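PDB 2HJP: phosphonopyruvate hydrolase from Variovorax sp., which cleaves the carbon–phosphorus bond of phosphonopyruvate with the help of a divalent metal ion, releasing pyruvate and phosphate. Local coordinates for residues G43-A48 and H237-A242; D149-A154 and G179-L184. All blocks are in the same frame, centred on the assembly; numbering follows the deposited sequence.

Contact 1. Residues G43-A48 and H237-A242; sequences GFELSA and HAIRAA. With PPR (phosphonopyruvate), chain G.
Glu45 and Ile239 lie nearest each other, CA to CA 5.9 Å, where the short helical segments 43-48 and 237-242 run side by side with their directions 31° apart. Both belong to the TIM barrel of the PEP mutase/isocitrate lyase superfamily: helix 43-49 follows strand 38-41, and helix 237-256 follows the last barrel strand. The join is chiefly one carboxylate reaching into the first turn of helix 237-256. CG of Glu45 sits beside its own backbone N (chi1 -75°), and a bend at chi2 carries the acid across the gap. There OE2 accepts the N-H of Ile239, with Ile239 N to Glu45 OE2 at 2.7 Å and an N-H...O angle of 165°. The donor comes from well above the carboxylate plane. Ala238 N is also close to OE2, at 3.1 Å, so the acid faces the amino end of the helix, which would probably stabilise a negative charge. The other oxygen, OE1, is hydrogen-bonded to His23, a ligand of the bound sodium ion. The side chains of Glu45 and Ile239 pass alongside each other, pointing opposite ways, with CD of Glu45 3.5 Å from CB of Ile239. An alanine in place of Glu45 would probably leave the Ile239 N-H and His23 without this acceptor and open a gap between the helices. Apolar contacts of Ile239 add to this: its CG1 meets CB of Ala48 at 4.1 Å, while its CG2 branch approaches the Phe44 ring obliquely. From the second subunit, Ile272 packs on Ala48 and Gln276 on Phe44. At the substrate side, the backbone N of Phe44 donates to the phosphonopyruvate carboxylate atom O2', 2.8 Å away.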
loop_
_atom_site.group_PDB
_atom_site.type_symbol
_atom_site.label_atom_id
_atom_site.label_comp_id
_atom_site.label_asym_id
_atom_site.label_seq_id
_atom_site.Cartn_x
_atom_site.Cartn_y
_atom_site.Cartn_z
ATOM N N GLY A 43 -9.416 -0.605 15.724
ATOM C CA GLY A 43 -8.187 -1.377 15.478
ATOM C C GLY A 43 -8.420 -2.871 15.801
ATOM O O GLY A 43 -7.840 -3.750 15.199
ATOM N N PHE A 44 -9.314 -3.165 16.747
ATOM C CA PHE A 44 -9.589 -4.533 17.122
ATOM C C PHE A 44 -10.278 -5.222 15.923
ATOM O O PHE A 44 -9.906 -6.358 15.498
ATOM C CB PHE A 44 -10.544 -4.556 18.352
ATOM C CG PHE A 44 -10.958 -5.965 18.743
ATOM C CD1 PHE A 44 -10.104 -6.757 19.495
ATOM C CD2 PHE A 44 -12.150 -6.505 18.276
ATOM C CE1 PHE A 44 -10.448 -8.112 19.777
ATOM C CE2 PHE A 44 -12.493 -7.812 18.546
ATOM C CZ PHE A 44 -11.614 -8.625 19.314
ATOM N N GLU A 45 -11.294 -4.551 15.386
ATOM C CA GLU A 45 -11.996 -5.115 14.220
ATOM C C GLU A 45 -11.101 -5.288 13.002
ATOM O O GLU A 45 -11.148 -6.333 12.365
ATOM C CB GLU A 45 -13.175 -4.275 13.798
ATOM C CG GLU A 45 -14.382 -4.446 14.754
ATOM C CD GLU A 45 -15.679 -4.669 14.006
ATOM O OE1 GLU A 45 -15.655 -4.502 12.754
ATOM O OE2 GLU A 45 -16.699 -4.989 14.655
ATOM N N LEU A 46 -10.278 -4.285 12.663
ATOM C CA LEU A 46 -9.463 -4.467 11.476
ATOM C C LEU A 46 -8.401 -5.568 11.738
ATOM O O LEU A 46 -8.175 -6.421 10.881
ATOM C CB LEU A 46 -8.789 -3.146 11.098
ATOM C CG LEU A 46 -8.020 -3.183 9.816
ATOM C CD1 LEU A 46 -8.926 -3.543 8.672
ATOM C CD2 LEU A 46 -7.387 -1.837 9.604
ATOM N N SER A 47 -7.754 -5.580 12.902
ATOM C CA SER A 47 -6.771 -6.644 13.131
ATOM C C SER A 47 -7.497 -8.007 13.167
ATOM O O SER A 47 -6.984 -8.999 12.693
ATOM C CB SER A 47 -5.956 -6.396 14.449
ATOM O OG SER A 47 -6.903 -6.382 15.498
ATOM N N ALA A 48 -8.694 -8.072 13.739
ATOM C CA ALA A 48 -9.395 -9.365 13.782
ATOM C C ALA A 48 -9.670 -9.825 12.345
ATOM O O ALA A 48 -9.535 -11.024 12.015
ATOM C CB ALA A 48 -10.719 -9.242 14.587
ATOM N N HIS A 237 -19.042 -5.225 17.294
ATOM C CA HIS A 237 -20.208 -6.004 17.000
ATOM C C HIS A 237 -20.336 -6.364 15.508
ATOM O O HIS A 237 -20.977 -7.383 15.158
ATOM C CB HIS A 237 -21.443 -5.260 17.517
ATOM C CG HIS A 237 -21.367 -4.939 18.978
ATOM N ND1 HIS A 237 -20.646 -3.861 19.463
ATOM C CD2 HIS A 237 -21.730 -5.677 20.064
ATOM C CE1 HIS A 237 -20.553 -3.962 20.788
ATOM N NE2 HIS A 237 -21.206 -5.054 21.175
ATOM N N ALA A 238 -19.711 -5.587 14.642
ATOM C CA ALA A 238 -19.790 -5.953 13.211
ATOM C C ALA A 238 -18.899 -7.191 12.963
ATOM O O ALA A 238 -19.335 -8.171 12.328
ATOM C CB ALA A 238 -19.278 -4.821 12.333
ATOM N N ILE A 239 -17.677 -7.189 13.483
ATOM C CA ILE A 239 -16.845 -8.373 13.143
ATOM C C ILE A 239 -17.453 -9.653 13.814
ATOM O O ILE A 239 -17.401 -10.785 13.277
ATOM C CB ILE A 239 -15.310 -8.148 13.557
ATOM C CG1 ILE A 239 -14.431 -9.227 12.920
ATOM C CG2 ILE A 239 -15.151 -8.149 15.047
ATOM C CD1 ILE A 239 -14.239 -9.085 11.415
ATOM N N ARG A 240 -18.068 -9.447 14.967
ATOM C CA ARG A 240 -18.635 -10.558 15.702
ATOM C C ARG A 240 -19.816 -11.080 14.942
ATOM O O ARG A 240 -19.898 -12.291 14.728
ATOM C CB ARG A 240 -18.980 -10.177 17.164
ATOM C CG ARG A 240 -17.742 -10.215 18.046
ATOM C CD ARG A 240 -17.950 -9.298 19.322
ATOM N NE ARG A 240 -18.816 -9.980 20.312
ATOM C CZ ARG A 240 -19.440 -9.341 21.285
ATOM N NH1 ARG A 240 -19.276 -7.980 21.414
ATOM N NH2 ARG A 240 -20.269 -10.041 22.043
ATOM N N ALA A 241 -20.687 -10.186 14.478
ATOM C CA ALA A 241 -21.827 -10.630 13.699
ATOM C C ALA A 241 -21.369 -11.381 12.406
ATOM O O ALA A 241 -21.974 -12.402 11.990
ATOM C CB ALA A 241 -22.746 -9.412 13.300
ATOM N N ALA A 242 -20.347 -10.828 11.749
ATOM C CA ALA A 242 -19.849 -11.387 10.533
ATOM C C ALA A 242 -19.356 -12.794 10.785
ATOM O O ALA A 242 -19.710 -13.718 10.050
ATOM C CB ALA A 242 -18.697 -10.540 9.934
HETATM C C1 PPR G . -11.112 -1.088 19.399
HETATM O O1 PPR G . -12.327 -1.303 18.991
HETATM O "O2'" PPR G . -10.123 -1.318 18.757
HETATM C C2 PPR G . -11.023 -0.491 20.771
HETATM C C3 PPR G . -11.855 -0.688 21.835
HETATM O O2 PPR G . -9.970 0.315 20.917
HETATM P P PPR G . -11.309 -2.229 22.716
HETATM O O1P PPR G . -9.882 -1.884 23.228
HETATM O O2P PPR G . -11.343 -3.366 21.659
HETATM O O3P PPR G . -12.236 -2.366 23.830
#

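Contact 2. Residues D149-A154 and G179-L184; sequences DFVVIA and GADAIL
Asp181 and Val152 hold each other by two hydrogen bonds, one through backbone and one through side chain. Asp181 N donates to Val152 O at 2.7 Å, and Val152 N donates to Asp181 OD2 at 2.9 Å, almost straight (174°), using the anti lone pair of that oxygen. With CG beside its own backbone N (chi1 -65°), the Asp181 carboxylate, like its N-H, is directed at Val152 of strand 151-156, and OD2 thus serves the Val152 N-H much as a carbonyl of a neighbouring strand might. Farther along, Ala154 is bonded on both sides of Ile183 in parallel fashion: Ala154 N to Ala182 O is 3.1 Å, and Leu184 N to Ala154 O is 2.8 Å. CG2 of Ile153 meets CB of Leu184 at 3.9 Å, the side chains crossing at a slant, whereas CB of Ala154 touches CB of Ala180 at 3.8 Å.

In the second shell, Arg145 forms a salt bridge with OD2 of Asp181 and Arg8 one with OD1, so the acid is fixed by two arginines. Ile138 of helix 131-144 packs on Val152 and Ala154. Gly179, at positive phi, closes off the C-terminal end of helix 165-177 in a Schellman motif just before the chain enters strand 182-185. Strand 151-156, that helix and strand 182-185 thus form a beta-alpha-beta crossover, the repeating unit of a TIM barrel.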
loop_
_atom_site.group_PDB
_atom_site.type_symbol
_atom_site.label_atom_id
_atom_site.label_comp_id
_atom_site.label_asym_id
_atom_site.label_seq_id
_atom_site.Cartn_x
_atom_site.Cartn_y
_atom_site.Cartn_z
ATOM N N ASP A 149 -12.089 21.894 13.981
ATOM C CA ASP A 149 -13.241 21.060 14.288
ATOM C C ASP A 149 -12.907 19.578 14.446
ATOM O O ASP A 149 -13.681 18.860 15.019
ATOM C CB ASP A 149 -14.322 21.166 13.223
ATOM C CG ASP A 149 -14.937 22.560 13.155
ATOM O OD1 ASP A 149 -14.991 23.209 14.202
ATOM O OD2 ASP A 149 -15.372 22.974 12.048
ATOM N N PHE A 150 -11.775 19.138 13.902
ATOM C CA PHE A 150 -11.329 17.738 13.997
ATOM C C PHE A 150 -11.182 17.479 15.506
ATOM O O PHE A 150 -10.610 18.291 16.196
ATOM C CB PHE A 150 -9.961 17.614 13.351
ATOM C CG PHE A 150 -9.325 16.249 13.482
ATOM C CD1 PHE A 150 -9.566 15.243 12.506
ATOM C CD2 PHE A 150 -8.388 15.999 14.488
ATOM C CE1 PHE A 150 -8.858 14.010 12.541
ATOM C CE2 PHE A 150 -7.684 14.778 14.522
ATOM C CZ PHE A 150 -7.925 13.792 13.543
ATOM N N VAL A 151 -11.612 16.315 15.968
ATOM C CA VAL A 151 -11.677 15.985 17.374
ATOM C C VAL A 151 -10.621 15.059 17.912
ATOM O O VAL A 151 -10.418 13.987 17.368
ATOM C CB VAL A 151 -13.097 15.346 17.634
ATOM C CG1 VAL A 151 -13.233 14.830 19.026
ATOM C CG2 VAL A 151 -14.146 16.388 17.293
ATOM N N VAL A 152 -9.989 15.451 19.018
ATOM C CA VAL A 152 -8.988 14.599 19.611
ATOM C C VAL A 152 -9.515 14.038 20.923
ATOM O O VAL A 152 -9.779 14.775 21.874
ATOM C CB VAL A 152 -7.720 15.413 19.852
ATOM C CG1 VAL A 152 -6.704 14.576 20.652
ATOM C CG2 VAL A 152 -7.197 15.936 18.514
ATOM N N ILE A 153 -9.633 12.717 20.966
ATOM C CA ILE A 153 -10.177 11.982 22.097
ATOM C C ILE A 153 -9.092 11.227 22.793
ATOM O O ILE A 153 -8.373 10.441 22.176
ATOM C CB ILE A 153 -11.281 10.968 21.603
ATOM C CG1 ILE A 153 -12.373 11.746 20.826
ATOM C CG2 ILE A 153 -11.969 10.206 22.800
ATOM C CD1 ILE A 153 -13.305 10.877 19.985
ATOM N N ALA A 154 -8.964 11.479 24.104
ATOM C CA ALA A 154 -7.961 10.790 24.888
ATOM C C ALA A 154 -8.641 9.642 25.633
ATOM O O ALA A 154 -9.630 9.819 26.371
ATOM C CB ALA A 154 -7.337 11.753 25.899
ATOM N N GLY A 179 -5.661 19.645 26.049
ATOM C CA GLY A 179 -6.333 19.839 24.776
ATOM C C GLY A 179 -7.298 18.773 24.298
ATOM O O GLY A 179 -7.963 18.977 23.285
ATOM N N ALA A 180 -7.440 17.661 25.024
ATOM C CA ALA A 180 -8.426 16.661 24.564
ATOM C C ALA A 180 -9.864 17.217 24.467
ATOM O O ALA A 180 -10.338 17.961 25.340
ATOM C CB ALA A 180 -8.377 15.426 25.452
ATOM N N ASP A 181 -10.575 16.882 23.378
ATOM C CA ASP A 181 -11.931 17.385 23.201
ATOM C C ASP A 181 -12.902 16.498 23.887
ATOM O O ASP A 181 -14.070 16.877 24.048
ATOM C CB ASP A 181 -12.256 17.440 21.695
ATOM C CG ASP A 181 -11.358 18.453 20.949
ATOM O OD1 ASP A 181 -11.538 19.652 21.217
ATOM O OD2 ASP A 181 -10.461 18.054 20.152
ATOM N N ALA A 182 -12.436 15.294 24.237
ATOM C CA ALA A 182 -13.303 14.330 24.945
ATOM C C ALA A 182 -12.476 13.283 25.621
ATOM O O ALA A 182 -11.318 13.101 25.259
ATOM C CB ALA A 182 -14.293 13.700 23.985
ATOM N N ILE A 183 -13.045 12.611 26.621
ATOM C CA ILE A 183 -12.316 11.602 27.339
ATOM C C ILE A 183 -13.053 10.253 27.270
ATOM O O ILE A 183 -14.228 10.136 27.677
ATOM C CB ILE A 183 -12.145 12.029 28.799
ATOM C CG1 ILE A 183 -11.479 13.437 28.860
ATOM C CG2 ILE A 183 -11.398 10.944 29.516
ATOM C CD1 ILE A 183 -10.778 13.808 30.105
ATOM N N LEU A 184 -12.378 9.257 26.719
ATOM C CA LEU A 184 -12.976 7.947 26.604
ATOM C C LEU A 184 -12.437 7.213 27.828
ATOM O O LEU A 184 -11.240 7.021 27.938
ATOM C CB LEU A 184 -12.510 7.264 25.306
ATOM C CG LEU A 184 -13.278 5.948 24.967
ATOM C CD1 LEU A 184 -13.009 5.532 23.452
ATOM C CD2 LEU A 184 -12.886 4.843 26.056
#

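The two contacts lie on opposite sides of the chain's centre, their centres about 24 Å apart and their nearest atoms about 11 Å apart. In sequence, both segments of contact 2 fall between those of contact 1, which brings the helix after the second barrel strand against the helix after the eighth; contact 2 pairs the fifth and sixth strands. Phosphonopyruvate lies between these regions. Contact 1 touches it directly and brings the Phe44 side chain to about 5 Å from the magnesium ion. Contact 2 stays farther back, the Leu184 side chain about 7 Å from the ligand, but its strands lead on to the substrate-binding residues Arg155 and His186.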